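Local coordinates for Rep protein (Adeno-associated virus 5, PDB 1UUT) that probably recognises and nicks the viral DNA through a metal-dependent HUH-type nuclease domain during replication of the viral genome, at residues F78-K83 and P160-A165; V11-E16 and E86-H91; S23-D28 and V119-E124. One frame throughout, in Å; residues are numbered along the deposited sequence.

Contact 1. Residues F78-K83 and P160-A165. With MG (magnesium ion), chain E.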
loop_
_atom_site.group_PDB
_atom_site.type_symbol
_atom_site.label_atom_id
_atom_site.label_comp_id
_atom_site.label_asym_id
_atom_site.label_seq_id
_atom_site.Cartn_x
_atom_site.Cartn_y
_atom_site.Cartn_z
ATOM N N PHE A 78 -6.278 -0.831 4.651
ATOM C CA PHE A 78 -5.718 0.491 4.862
ATOM C C PHE A 78 -4.420 0.357 4.104
ATOM O O PHE A 78 -3.603 -0.496 4.430
ATOM C CB PHE A 78 -5.441 0.834 6.331
ATOM C CG PHE A 78 -5.012 2.267 6.524
ATOM C CD1 PHE A 78 -5.931 3.235 6.915
ATOM C CD2 PHE A 78 -3.711 2.662 6.229
ATOM C CE1 PHE A 78 -5.564 4.576 6.997
ATOM C CE2 PHE A 78 -3.334 4.004 6.309
ATOM C CZ PHE A 78 -4.261 4.961 6.693
ATOM N N VAL A 79 -4.281 1.119 3.029
ATOM C CA VAL A 79 -3.082 1.069 2.202
ATOM C C VAL A 79 -2.437 2.442 2.238
ATOM O O VAL A 79 -3.126 3.452 2.099
ATOM C CB VAL A 79 -3.440 0.712 0.737
ATOM C CG1 VAL A 79 -2.195 0.726 -0.135
ATOM C CG2 VAL A 79 -4.100 -0.653 0.681
ATOM N N GLN A 80 -1.122 2.478 2.421
ATOM C CA GLN A 80 -0.400 3.741 2.480
ATOM C C GLN A 80 0.822 3.676 1.572
ATOM O O GLN A 80 1.603 2.734 1.646
ATOM C CB GLN A 80 0.017 4.043 3.930
ATOM C CG GLN A 80 0.754 5.367 4.121
ATOM C CD GLN A 80 0.730 5.858 5.559
ATOM O OE1 GLN A 80 -0.299 6.301 6.055
ATOM N NE2 GLN A 80 1.868 5.798 6.224
ATOM N N PHE A 81 0.934 4.633 0.660
ATOM C CA PHE A 81 2.060 4.705 -0.260
ATOM C C PHE A 81 3.112 5.615 0.374
ATOM O O PHE A 81 2.810 6.754 0.760
ATOM C CB PHE A 81 1.602 5.276 -1.606
ATOM C CG PHE A 81 2.630 5.161 -2.688
ATOM C CD1 PHE A 81 2.799 6.186 -3.610
ATOM C CD2 PHE A 81 3.425 4.027 -2.788
ATOM C CE1 PHE A 81 3.754 6.074 -4.617
ATOM C CE2 PHE A 81 4.375 3.910 -3.784
ATOM C CZ PHE A 81 4.543 4.935 -4.703
ATOM N N GLU A 82 4.341 5.124 0.481
ATOM C CA GLU A 82 5.412 5.895 1.096
ATOM C C GLU A 82 6.658 6.005 0.243
ATOM O O GLU A 82 6.955 5.123 -0.562
ATOM C CB GLU A 82 5.797 5.267 2.431
ATOM C CG GLU A 82 4.663 5.248 3.437
ATOM C CD GLU A 82 4.990 4.440 4.666
ATOM O OE1 GLU A 82 6.156 4.039 4.817
ATOM O OE2 GLU A 82 4.074 4.194 5.475
ATOM N N LYS A 83 7.352 7.124 0.396
ATOM C CA LYS A 83 8.593 7.373 -0.306
ATOM C C LYS A 83 9.657 7.182 0.768
ATOM O O LYS A 83 9.879 8.063 1.593
ATOM C CB LYS A 83 8.610 8.800 -0.861
ATOM C CG LYS A 83 9.935 9.253 -1.464
ATOM C CD LYS A 83 9.796 10.671 -1.977
ATOM C CE LYS A 83 11.133 11.385 -2.080
ATOM N NZ LYS A 83 11.992 10.867 -3.165
ATOM N N PRO A 160 7.580 14.468 3.043
ATOM C CA PRO A 160 7.333 13.720 1.807
ATOM C C PRO A 160 7.335 12.193 1.903
ATOM O O PRO A 160 7.088 11.517 0.904
ATOM C CB PRO A 160 8.430 14.242 0.879
ATOM C CG PRO A 160 9.579 14.419 1.812
ATOM C CD PRO A 160 8.948 15.022 3.056
ATOM N N GLU A 161 7.603 11.643 3.083
ATOM C CA GLU A 161 7.591 10.193 3.228
ATOM C C GLU A 161 6.177 9.668 2.937
ATOM O O GLU A 161 6.010 8.669 2.235
ATOM C CB GLU A 161 8.044 9.763 4.614
ATOM C CG GLU A 161 8.069 8.257 4.759
ATOM C CD GLU A 161 8.591 7.792 6.091
ATOM O OE1 GLU A 161 8.675 8.609 7.031
ATOM O OE2 GLU A 161 8.919 6.596 6.200
ATOM N N LEU A 162 5.161 10.323 3.494
ATOM C CA LEU A 162 3.781 9.935 3.218
ATOM C C LEU A 162 3.456 10.482 1.831
ATOM O O LEU A 162 3.636 11.680 1.580
ATOM C CB LEU A 162 2.822 10.557 4.239
ATOM C CG LEU A 162 1.323 10.482 3.912
ATOM C CD1 LEU A 162 0.831 9.035 3.911
ATOM C CD2 LEU A 162 0.546 11.304 4.921
ATOM N N GLN A 163 3.046 9.607 0.917
ATOM C CA GLN A 163 2.692 10.045 -0.429
ATOM C C GLN A 163 1.180 10.030 -0.650
ATOM O O GLN A 163 0.642 10.909 -1.312
ATOM C CB GLN A 163 3.381 9.176 -1.488
ATOM C CG GLN A 163 4.886 9.376 -1.590
ATOM C CD GLN A 163 5.249 10.672 -2.279
ATOM O OE1 GLN A 163 4.789 10.946 -3.384
ATOM N NE2 GLN A 163 6.077 11.475 -1.635
ATOM N N TRP A 164 0.495 9.043 -0.083
ATOM C CA TRP A 164 -0.951 8.913 -0.239
ATOM C C TRP A 164 -1.399 7.712 0.601
ATOM O O TRP A 164 -0.572 6.901 1.033
ATOM C CB TRP A 164 -1.287 8.656 -1.718
ATOM C CG TRP A 164 -2.662 9.101 -2.157
ATOM C CD1 TRP A 164 -3.808 8.355 -2.168
ATOM C CD2 TRP A 164 -3.017 10.380 -2.697
ATOM N NE1 TRP A 164 -4.850 9.086 -2.686
ATOM C CE2 TRP A 164 -4.391 10.334 -3.022
ATOM C CE3 TRP A 164 -2.304 11.562 -2.942
ATOM C CZ2 TRP A 164 -5.072 11.426 -3.585
ATOM C CZ3 TRP A 164 -2.978 12.647 -3.501
ATOM C CH2 TRP A 164 -4.351 12.569 -3.816
ATOM N N ALA A 165 -2.704 7.591 0.823
ATOM C CA ALA A 165 -3.256 6.481 1.590
ATOM C C ALA A 165 -4.711 6.313 1.177
ATOM O O ALA A 165 -5.344 7.269 0.723
ATOM C CB ALA A 165 -3.146 6.742 3.093
HETATM MG MG MG E . 7.758 2.305 5.445
HETATM O O HOH W 1 9.064 3.806 4.857
HETATM O O HOH W 2 8.655 0.434 5.492
HETATM O O HOH W 3 7.545 2.546 7.486
#
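F81 joins the two strands through both of its backbone polar atoms. Its N reaches W164 O at 2.7 Å, while F81 O accepts Q163 N at 2.9 Å and, weakly, W164 N at 3.4 Å; a pair of residues thus faces a single one across the strands. Beyond this point K83 N donates to E161 O (2.8 Å).

Q163 folds back at chi2 (-75°), bringing NE2 to P160 O at 2.7 Å, and the aliphatic part of K83 packs on the same amide. Q80 runs extended across L162, whose CD1 lies 3.6 Å from Q80 CD; the amide NE2 donates to E82 OE2, while R182 binds OE1. The methyl of A165 touches the F78 ring at CZ; a small residue suits a place between F78 and Q80.

On the metal side, E82 OE1 binds magnesium at 2.4 Å. E161 runs alongside E82 with the two carboxylate planes 75° apart, and OE2 accepts from a metal-bound water at 3.1 Å, making E161 a second-shell residue; K157 and the metal probably offset their like charges. The arrangement is a classic beta bulge in an antiparallel sheet, beside the metal site of an HUH-type nuclease fold.

Contact 2. Residues V11-E16 and E86-H91. With MG (magnesium ion), chain E.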
loop_
_atom_site.group_PDB
_atom_site.type_symbol
_atom_site.label_atom_id
_atom_site.label_comp_id
_atom_site.label_asym_id
_atom_site.label_seq_id
_atom_site.Cartn_x
_atom_site.Cartn_y
_atom_site.Cartn_z
ATOM N N VAL A 11 7.222 -0.392 -5.267
ATOM C CA VAL A 11 6.749 0.157 -6.526
ATOM C C VAL A 11 7.859 0.744 -7.381
ATOM O O VAL A 11 8.664 1.550 -6.907
ATOM C CB VAL A 11 5.684 1.243 -6.242
ATOM C CG1 VAL A 11 5.228 1.915 -7.523
ATOM C CG2 VAL A 11 4.502 0.624 -5.512
ATOM N N PRO A 12 7.965 0.298 -8.642
ATOM C CA PRO A 12 8.994 0.808 -9.551
ATOM C C PRO A 12 8.966 2.336 -9.566
ATOM O O PRO A 12 7.896 2.935 -9.662
ATOM C CB PRO A 12 8.560 0.227 -10.895
ATOM C CG PRO A 12 8.040 -1.117 -10.499
ATOM C CD PRO A 12 7.215 -0.812 -9.260
ATOM N N PHE A 13 10.134 2.959 -9.434
ATOM C CA PHE A 13 10.221 4.416 -9.422
ATOM C C PHE A 13 11.263 4.999 -10.378
ATOM O O PHE A 13 11.535 6.200 -10.361
ATOM C CB PHE A 13 10.444 4.934 -7.991
ATOM C CG PHE A 13 11.707 4.418 -7.329
ATOM C CD1 PHE A 13 12.940 5.033 -7.568
ATOM C CD2 PHE A 13 11.663 3.332 -6.459
ATOM C CE1 PHE A 13 14.110 4.574 -6.950
ATOM C CE2 PHE A 13 12.823 2.861 -5.835
ATOM C CZ PHE A 13 14.050 3.486 -6.083
ATOM N N ASP A 14 11.843 4.148 -11.212
ATOM C CA ASP A 14 12.848 4.562 -12.188
ATOM C C ASP A 14 12.656 3.555 -13.301
ATOM O O ASP A 14 13.181 2.448 -13.222
ATOM C CB ASP A 14 14.251 4.424 -11.583
ATOM C CG ASP A 14 15.347 4.936 -12.501
ATOM O OD1 ASP A 14 16.180 5.733 -12.024
ATOM O OD2 ASP A 14 15.395 4.538 -13.686
ATOM N N VAL A 15 11.892 3.917 -14.325
ATOM C CA VAL A 15 11.608 2.987 -15.420
ATOM C C VAL A 15 12.834 2.342 -16.083
ATOM O O VAL A 15 12.854 1.126 -16.300
ATOM C CB VAL A 15 10.638 3.597 -16.467
ATOM C CG1 VAL A 15 11.206 4.863 -17.057
ATOM C CG2 VAL A 15 10.341 2.590 -17.562
ATOM N N GLU A 16 13.873 3.125 -16.352
ATOM C CA GLU A 16 15.075 2.578 -16.972
ATOM C C GLU A 16 15.759 1.508 -16.109
ATOM O O GLU A 16 16.237 0.494 -16.622
ATOM C CB GLU A 16 16.065 3.700 -17.284
ATOM C CG GLU A 16 17.386 3.203 -17.835
ATOM C CD GLU A 16 18.381 4.311 -18.085
ATOM O OE1 GLU A 16 18.937 4.352 -19.201
ATOM O OE2 GLU A 16 18.620 5.128 -17.167
ATOM N N GLU A 86 15.131 4.500 0.477
ATOM C CA GLU A 86 15.666 3.681 -0.614
ATOM C C GLU A 86 14.615 3.257 -1.637
ATOM O O GLU A 86 14.924 3.094 -2.811
ATOM C CB GLU A 86 16.303 2.413 -0.054
ATOM C CG GLU A 86 17.453 2.637 0.902
ATOM C CD GLU A 86 17.940 1.340 1.535
ATOM O OE1 GLU A 86 17.560 0.241 1.055
ATOM O OE2 GLU A 86 18.706 1.423 2.523
ATOM N N TYR A 87 13.389 3.040 -1.170
ATOM C CA TYR A 87 12.303 2.591 -2.029
ATOM C C TYR A 87 10.969 3.271 -1.782
ATOM O O TYR A 87 10.652 3.679 -0.663
ATOM C CB TYR A 87 12.031 1.094 -1.806
ATOM C CG TYR A 87 13.155 0.151 -2.141
ATOM C CD1 TYR A 87 13.892 -0.464 -1.131
ATOM C CD2 TYR A 87 13.471 -0.145 -3.470
ATOM C CE1 TYR A 87 14.920 -1.353 -1.433
ATOM C CE2 TYR A 87 14.497 -1.033 -3.785
ATOM C CZ TYR A 87 15.218 -1.635 -2.760
ATOM O OH TYR A 87 16.239 -2.514 -3.062
ATOM N N PHE A 88 10.173 3.331 -2.842
ATOM C CA PHE A 88 8.807 3.826 -2.777
ATOM C C PHE A 88 8.103 2.500 -2.498
ATOM O O PHE A 88 8.424 1.487 -3.129
ATOM C CB PHE A 88 8.342 4.330 -4.141
ATOM C CG PHE A 88 8.648 5.771 -4.403
ATOM C CD1 PHE A 88 9.905 6.162 -4.857
ATOM C CD2 PHE A 88 7.658 6.739 -4.248
ATOM C CE1 PHE A 88 10.172 7.493 -5.161
ATOM C CE2 PHE A 88 7.916 8.075 -4.549
ATOM C CZ PHE A 88 9.178 8.455 -5.009
ATOM N N HIS A 89 7.182 2.466 -1.548
ATOM C CA HIS A 89 6.514 1.211 -1.267
ATOM C C HIS A 89 5.124 1.354 -0.696
ATOM O O HIS A 89 4.815 2.328 -0.006
ATOM C CB HIS A 89 7.372 0.346 -0.349
ATOM C CG HIS A 89 7.814 1.048 0.891
ATOM N ND1 HIS A 89 8.892 1.903 0.951
ATOM C CD2 HIS A 89 7.282 1.041 2.138
ATOM C CE1 HIS A 89 8.977 2.380 2.194
ATOM N NE2 HIS A 89 8.022 1.884 2.954
ATOM N N LEU A 90 4.286 0.385 -1.045
ATOM C CA LEU A 90 2.908 0.320 -0.597
ATOM C C LEU A 90 2.808 -0.584 0.606
ATOM O O LEU A 90 3.266 -1.722 0.562
ATOM C CB LEU A 90 2.025 -0.296 -1.677
ATOM C CG LEU A 90 1.370 0.572 -2.731
ATOM C CD1 LEU A 90 0.662 -0.336 -3.725
ATOM C CD2 LEU A 90 0.390 1.529 -2.075
ATOM N N HIS A 91 2.260 -0.063 1.693
ATOM C CA HIS A 91 2.028 -0.864 2.882
ATOM C C HIS A 91 0.568 -1.242 2.713
ATOM O O HIS A 91 -0.318 -0.379 2.770
ATOM C CB HIS A 91 2.215 -0.043 4.157
ATOM C CG HIS A 91 3.643 0.120 4.560
ATOM N ND1 HIS A 91 4.247 -0.594 5.575
ATOM C CD2 HIS A 91 4.609 0.926 4.055
ATOM C CE1 HIS A 91 5.524 -0.209 5.652
ATOM N NE2 HIS A 91 5.793 0.712 4.750
HETATM MG MG MG E . 7.758 2.305 5.445
HETATM O O HOH W 4 10.558 0.921 -4.701
HETATM O O HOH W 2 8.655 0.434 5.492
HETATM O O HOH W 3 7.545 2.546 7.486
HETATM O O HOH W 1 9.064 3.806 4.857
#
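F88 O accepts V11 N (3.1 Å) from well above its carbonyl plane, 38° out of it, and also a water. The water gives one hydrogen to F88 O at 2.7 Å and the other to V11 O at 3.0 Å, tying the two backbones a second time where strand pairing gives out.

The packing here is aromatic. F13 has CG wedged between its backbone N and carbonyl carbon (chi1 60°), which turns the ring back over 86-91: CB lies 3.4 Å from F88 CD1, the ring planes meet at 39°, and CZ comes to 3.4 Å from E86 O. Y87 CD2 lies at the F13 ring edge, in plane. Branched V11 touches L90 through CG2, an apolar pair facing helix 50-71.

H89 turns away from 11-16. Its ND1 donates to Y87 O at 3.0 Å from above the carbonyl plane, which, with the bond of NE2 to magnesium at 2.5 Å, limits the rotation of the imidazole; H91 NE2, slightly farther at 2.6 Å, is consistent with a further ligand. The chemistry implies a strand with two tasks: apolar residues on one face hold the loop, while the histidine pair, as in the HUH motif, carries the metal on the other.

Contact 3. Residues S23-D28 and V119-E124. With nucleotides of chain C.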
loop_
_atom_site.group_PDB
_atom_site.type_symbol
_atom_site.label_atom_id
_atom_site.label_comp_id
_atom_site.label_asym_id
_atom_site.label_seq_id
_atom_site.Cartn_x
_atom_site.Cartn_y
_atom_site.Cartn_z
ATOM N N SER A 23 7.728 -0.698 -22.987
ATOM C CA SER A 23 7.157 0.121 -24.043
ATOM C C SER A 23 6.880 1.567 -23.629
ATOM O O SER A 23 6.590 1.846 -22.458
ATOM C CB SER A 23 5.865 -0.546 -24.510
ATOM O OG SER A 23 5.049 0.337 -25.241
ATOM N N ASP A 24 6.933 2.475 -24.607
ATOM C CA ASP A 24 6.658 3.899 -24.379
ATOM C C ASP A 24 5.256 4.089 -23.799
ATOM O O ASP A 24 4.996 5.088 -23.140
ATOM C CB ASP A 24 6.712 4.697 -25.695
ATOM C CG ASP A 24 8.125 4.910 -26.217
ATOM O OD1 ASP A 24 9.106 4.602 -25.505
ATOM O OD2 ASP A 24 8.243 5.408 -27.360
ATOM N N SER A 25 4.344 3.167 -24.113
ATOM C CA SER A 25 2.963 3.238 -23.640
ATOM C C SER A 25 2.886 3.308 -22.116
ATOM O O SER A 25 2.012 3.984 -21.562
ATOM C CB SER A 25 2.157 2.043 -24.157
ATOM O OG SER A 25 2.813 0.813 -23.879
ATOM N N PHE A 26 3.812 2.627 -21.444
ATOM C CA PHE A 26 3.858 2.622 -19.981
ATOM C C PHE A 26 4.187 4.037 -19.506
ATOM O O PHE A 26 3.521 4.586 -18.619
ATOM C CB PHE A 26 4.920 1.625 -19.498
ATOM C CG PHE A 26 5.084 1.586 -18.003
ATOM C CD1 PHE A 26 4.287 0.756 -17.226
ATOM C CD2 PHE A 26 6.018 2.405 -17.371
ATOM C CE1 PHE A 26 4.411 0.744 -15.838
ATOM C CE2 PHE A 26 6.147 2.403 -15.990
ATOM C CZ PHE A 26 5.341 1.570 -15.220
ATOM N N VAL A 27 5.189 4.639 -20.142
ATOM C CA VAL A 27 5.627 5.987 -19.805
ATOM C C VAL A 27 4.506 6.992 -20.024
ATOM O O VAL A 27 4.242 7.828 -19.159
ATOM C CB VAL A 27 6.888 6.383 -20.615
ATOM C CG1 VAL A 27 7.218 7.855 -20.429
ATOM C CG2 VAL A 27 8.066 5.541 -20.156
ATOM N N ASP A 28 3.823 6.883 -21.158
ATOM C CA ASP A 28 2.720 7.785 -21.471
ATOM C C ASP A 28 1.632 7.679 -20.420
ATOM O O ASP A 28 1.090 8.690 -19.979
ATOM C CB ASP A 28 2.148 7.475 -22.851
ATOM C CG ASP A 28 3.152 7.710 -23.963
ATOM O OD1 ASP A 28 4.021 8.601 -23.811
ATOM O OD2 ASP A 28 3.077 7.002 -24.990
ATOM N N VAL A 119 0.055 -4.942 -15.293
ATOM C CA VAL A 119 0.543 -3.615 -14.921
ATOM C C VAL A 119 1.894 -3.311 -15.554
ATOM O O VAL A 119 2.133 -2.195 -16.012
ATOM C CB VAL A 119 0.682 -3.436 -13.368
ATOM C CG1 VAL A 119 1.113 -1.999 -13.030
ATOM C CG2 VAL A 119 -0.634 -3.771 -12.670
ATOM N N PHE A 120 2.770 -4.304 -15.624
ATOM C CA PHE A 120 4.100 -4.064 -16.163
ATOM C C PHE A 120 4.412 -4.666 -17.516
ATOM O O PHE A 120 5.574 -4.905 -17.841
ATOM C CB PHE A 120 5.149 -4.467 -15.126
ATOM C CG PHE A 120 4.996 -3.734 -13.824
ATOM C CD1 PHE A 120 4.679 -4.420 -12.655
ATOM C CD2 PHE A 120 5.102 -2.338 -13.783
ATOM C CE1 PHE A 120 4.464 -3.729 -11.461
ATOM C CE2 PHE A 120 4.888 -1.639 -12.595
ATOM C CZ PHE A 120 4.567 -2.337 -11.432
ATOM N N GLN A 121 3.371 -4.905 -18.307
ATOM C CA GLN A 121 3.519 -5.462 -19.655
ATOM C C GLN A 121 4.375 -6.729 -19.716
ATOM O O GLN A 121 5.194 -6.899 -20.617
ATOM C CB GLN A 121 4.059 -4.387 -20.609
ATOM C CG GLN A 121 3.215 -3.112 -20.621
ATOM C CD GLN A 121 3.624 -2.140 -21.702
ATOM O OE1 GLN A 121 4.436 -2.461 -22.568
ATOM N NE2 GLN A 121 3.059 -0.942 -21.661
ATOM N N GLY A 122 4.194 -7.599 -18.730
ATOM C CA GLY A 122 4.932 -8.844 -18.687
ATOM C C GLY A 122 6.373 -8.720 -18.233
ATOM O O GLY A 122 7.086 -9.726 -18.193
ATOM N N ILE A 123 6.808 -7.516 -17.878
ATOM C CA ILE A 123 8.183 -7.305 -17.426
ATOM C C ILE A 123 8.270 -7.384 -15.903
ATOM O O ILE A 123 7.561 -6.677 -15.191
ATOM C CB ILE A 123 8.733 -5.951 -17.935
ATOM C CG1 ILE A 123 8.759 -5.965 -19.470
ATOM C CG2 ILE A 123 10.118 -5.669 -17.338
ATOM C CD1 ILE A 123 9.244 -4.692 -20.104
ATOM N N GLU A 124 9.107 -8.287 -15.403
ATOM C CA GLU A 124 9.275 -8.458 -13.962
ATOM C C GLU A 124 10.099 -7.290 -13.416
ATOM O O GLU A 124 11.187 -7.004 -13.918
ATOM C CB GLU A 124 9.975 -9.795 -13.669
ATOM C CG GLU A 124 10.314 -10.057 -12.192
ATOM C CD GLU A 124 9.154 -10.616 -11.380
ATOM O OE1 GLU A 124 8.215 -11.202 -11.964
ATOM O OE2 GLU A 124 9.200 -10.498 -10.137
ATOM P P DT C 7 -6.298 2.319 -21.627
ATOM O OP1 DT C 7 -5.385 3.465 -21.875
ATOM O OP2 DT C 7 -6.495 1.295 -22.688
ATOM O "O5'" DT C 7 -5.796 1.529 -20.341
ATOM C "C5'" DT C 7 -5.614 2.205 -19.109
ATOM C "C4'" DT C 7 -5.403 1.208 -17.997
ATOM O "O4'" DT C 7 -4.270 0.354 -18.296
ATOM C "C3'" DT C 7 -5.088 1.870 -16.660
ATOM O "O3'" DT C 7 -5.652 1.079 -15.618
ATOM C "C2'" DT C 7 -3.576 1.798 -16.594
ATOM C "C1'" DT C 7 -3.337 0.445 -17.230
ATOM N N1 DT C 7 -1.985 0.231 -17.765
ATOM C C2 DT C 7 -1.133 -0.544 -17.016
ATOM O O2 DT C 7 -1.440 -1.040 -15.946
ATOM N N3 DT C 7 0.108 -0.714 -17.568
ATOM C C4 DT C 7 0.580 -0.195 -18.758
ATOM O O4 DT C 7 1.722 -0.449 -19.124
ATOM C C5 DT C 7 -0.359 0.623 -19.484
ATOM C C7 DT C 7 0.074 1.252 -20.771
ATOM C C6 DT C 7 -1.588 0.788 -18.965
HETATM O O HOH W 5 6.787 -3.390 -23.279
#
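F26 and F120 form the close, dry side, with F26 CE1 at the edge of the F120 ring, 3.8 Å from CD2. A flat, apolar ring suits the place of F26, packing between helix and turn against F120; with CG anti to the backbone N (chi1 178°), it leaves the helix toward 119-124, where V119 O lies in the ring plane at its edge.

The other side is polar and watery. Q121, extended beyond CG, reaches across to the start of the helix, and its NE2 spends both hydrogens on acceptors: S25 OG at 2.8 Å and O4 of the thymine DT7 of chain C at 2.9 Å. S25 OG is also hydrogen-bonded to S23 OG at 2.7 Å, either being a possible donor, which helps hold the hydroxyl in place. Q121 OE1 receives a hydrogen from a water at 2.6 Å, and that water accepts from S23 N. The amide is thereby oriented at both ends.

The thymine is read by its Watson-Crick edge. Its N3 donates to V119 O at 3.0 Å, almost straight at 173°, while O4 takes Q121; with these atoms engaged by protein, the base cannot form an ordinary pair with adenine.

Here the beginning of helix 24-32 meets the type I' turn F120-I123, which follows helix 101-118 and precedes strand 131-133, while V119 and F120 pack against helix 50-71.

Contact 1 is the buried one, close to the centre of the chain, whereas contacts 2 and 3 are only partly buried and lie farther out on a common side of that centre. Contacts 1 and 2 share a sheet: strands 77-83 and 88-95 are neighbours in it, and E82 from one joins H89, and slightly farther off H91, from the other around a single magnesium. Contact 3 has no strand and no metal; it pairs a helix start with a turn and binds a thymine of the DNA. P12 touches F120, linking contacts 2 and 3 through apolar packing. Chemistry thus shifts outward from sheet bonding and metal ligation, through an aromatic and water-bridged junction, to amide-mediated recognition of a base.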